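Local coordinates for protein acetohydroxyacid synthase small subunit Related (Bacteroides thetaiotaomicron, PDB 2F06) that is of unknown function but carries a pair of ACT domains and binds histidine in the crystal, consistent with a role in sensing amino acids, at residues S119-D122 with K123-V127. Residues are numbered along the deposited sequence; the frame is centred on the assembly and turned at random.
Sequences SNMD and KCIEV
Lys123 N donates to OD1 of the N-cap residue Asn120 over 3.1 Å, and this bond caps the N-terminus of helix 121-130. The N-H points almost straight at the oxygen (172°), yet it arrives from above the amide plane, not along a lone pair. With chi1 at -173° the Asn120 amide is swung away from its own N, and its side chain lies beside that of Lys123, pointing the same way. The next bond is the helix's own: Cys124 N to Asn120 O, also 3.1 Å. Ile125 N to Met121 O and Glu126 N to Asp122 O, both 3.2 Å, repeat this i to i+4 pattern. Lys123 bends at chi2 and chi3 and sets NZ 3.0 Å from Glu126 OE1, a salt bridge on the exposed face. One turn apart, selenomethionine Met121 lays its SE 4.0 Å from Ile125 CD1. Without the CG1-CD1 arm, as with an alanine at Ile125, the selenium is likely to lose its apolar partner one turn on. Met121 and Ile125 both reach Val5 of strand 5-13, and Met121 also touches Val75 of strand 69-80. Cys124 and Val127 instead pack on Leu93, so the helix joins the sheet to helix 85-95 in this ACT domain.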
ATOM      1  N   SER A 119       5.564  -5.153  15.820  1.00 29.55           N
ATOM      2  CA  SER A 119       4.297  -4.908  16.462  1.00 30.93           C
ATOM      3  C   SER A 119       4.455  -4.238  17.857  1.00 30.51           C
ATOM      4  O   SER A 119       3.635  -3.433  18.270  1.00 30.75           O
ATOM      5  CB  SER A 119       3.593  -6.270  16.668  1.00 32.19           C
ATOM      6  OG  SER A 119       4.439  -7.186  17.383  1.00 31.14           O
ATOM      7  N   ASN A 120       5.495  -4.605  18.586  1.00 28.89           N
ATOM      8  CA  ASN A 120       5.719  -4.043  19.900  1.00 28.19           C
ATOM      9  C   ASN A 120       7.219  -3.776  20.003  1.00 27.42           C
ATOM     10  O   ASN A 120       8.020  -4.690  19.941  1.00 26.29           O
ATOM     11  CB  ASN A 120       5.197  -5.044  20.966  1.00 29.03           C
ATOM     12  CG  ASN A 120       5.231  -4.494  22.386  1.00 29.13           C
ATOM     13  OD1 ASN A 120       6.229  -3.950  22.854  1.00 27.72           O
ATOM     14  ND2 ASN A 120       4.150  -4.716  23.106  1.00 31.43           N
HETATM   15  N   MSE A 121       7.619  -2.524  20.146  1.00 27.07           N
HETATM   16  CA  MSE A 121       9.057  -2.270  20.137  1.00 26.66           C
HETATM   17  C   MSE A 121       9.831  -2.734  21.394  1.00 26.28           C
HETATM   18  O   MSE A 121      10.936  -3.284  21.254  1.00 25.54           O
HETATM   19  CB  MSE A 121       9.348  -0.832  19.874  1.00 26.51           C
HETATM   20  CG  MSE A 121      10.861  -0.586  19.872  1.00 29.35           C
HETATM   21 SE   MSE A 121      11.859  -1.350  18.313  1.00 40.23          SE
HETATM   22  CE  MSE A 121      11.069  -0.027  17.026  1.00 20.61           C
ATOM     23  N   ASP A 122       9.275  -2.490  22.591  1.00 25.60           N
ATOM     24  CA  ASP A 122       9.916  -2.950  23.838  1.00 25.92           C
ATOM     25  C   ASP A 122      10.059  -4.490  23.827  1.00 24.98           C
ATOM     26  O   ASP A 122      11.143  -4.998  24.122  1.00 25.16           O
ATOM     27  CB  ASP A 122       9.187  -2.501  25.125  1.00 25.43           C
ATOM     28  CG  ASP A 122       8.948  -0.977  25.206  1.00 29.46           C
ATOM     29  OD1 ASP A 122       9.652  -0.178  24.556  1.00 28.16           O
ATOM     30  OD2 ASP A 122       8.010  -0.572  25.939  1.00 30.84           O
ATOM     31  N   LYS A 123       9.003  -5.218  23.457  1.00 23.56           N
ATOM     32  CA  LYS A 123       9.091  -6.682  23.451  1.00 24.09           C
ATOM     33  C   LYS A 123      10.046  -7.259  22.398  1.00 24.12           C
ATOM     34  O   LYS A 123      10.712  -8.280  22.638  1.00 23.38           O
ATOM     35  CB  LYS A 123       7.711  -7.353  23.336  1.00 24.35           C
ATOM     36  CG  LYS A 123       7.650  -8.623  24.099  1.00 26.14           C
ATOM     37  CD  LYS A 123       7.343  -8.396  25.640  1.00 32.73           C
ATOM     38  CE  LYS A 123       8.180  -7.252  26.344  1.00 32.05           C
ATOM     39  NZ  LYS A 123       7.871  -7.043  27.816  1.00 31.35           N
ATOM     40  N   CYS A 124      10.074  -6.624  21.224  1.00 23.33           N
ATOM     41  CA  CYS A 124      10.917  -7.066  20.150  1.00 22.24           C
ATOM     42  C   CYS A 124      12.371  -7.002  20.605  1.00 22.41           C
ATOM     43  O   CYS A 124      13.130  -7.964  20.438  1.00 21.61           O
ATOM     44  CB  CYS A 124      10.667  -6.190  18.890  1.00 22.39           C
ATOM     45  SG  CYS A 124      11.728  -6.667  17.473  1.00 26.85           S
ATOM     46  N   ILE A 125      12.773  -5.867  21.190  1.00 22.17           N
ATOM     47  CA  ILE A 125      14.164  -5.689  21.574  1.00 22.61           C
ATOM     48  C   ILE A 125      14.545  -6.669  22.687  1.00 22.69           C
ATOM     49  O   ILE A 125      15.650  -7.204  22.683  1.00 22.13           O
ATOM     50  CB  ILE A 125      14.468  -4.258  21.992  1.00 23.17           C
ATOM     51  CG1 ILE A 125      14.493  -3.354  20.771  1.00 23.35           C
ATOM     52  CG2 ILE A 125      15.823  -4.147  22.694  1.00 22.71           C
ATOM     53  CD1 ILE A 125      14.605  -1.885  21.145  1.00 26.29           C
ATOM     54  N   GLU A 126      13.609  -6.927  23.583  1.00 22.75           N
ATOM     55  CA  GLU A 126      13.805  -7.866  24.686  1.00 24.86           C
ATOM     56  C   GLU A 126      14.176  -9.250  24.160  1.00 25.02           C
ATOM     57  O   GLU A 126      15.199  -9.799  24.537  1.00 24.72           O
ATOM     58  CB  GLU A 126      12.506  -7.936  25.485  1.00 24.13           C
ATOM     59  CG  GLU A 126      12.623  -8.561  26.831  1.00 31.64           C
ATOM     60  CD  GLU A 126      11.398  -8.278  27.669  1.00 37.53           C
ATOM     61  OE1 GLU A 126      10.878  -7.127  27.585  1.00 41.73           O
ATOM     62  OE2 GLU A 126      10.956  -9.197  28.390  1.00 40.44           O
ATOM     63  N   VAL A 127      13.337  -9.789  23.264  1.00 26.72           N
ATOM     64  CA  VAL A 127      13.506 -11.140  22.664  1.00 27.46           C
ATOM     65  C   VAL A 127      14.863 -11.250  21.948  1.00 27.08           C
ATOM     66  O   VAL A 127      15.626 -12.186  22.172  1.00 27.36           O
ATOM     67  CB  VAL A 127      12.285 -11.517  21.690  1.00 28.16           C
ATOM     68  CG1 VAL A 127      12.519 -12.810  20.898  1.00 27.32           C
ATOM     69  CG2 VAL A 127      10.980 -11.620  22.482  1.00 28.43           C
TER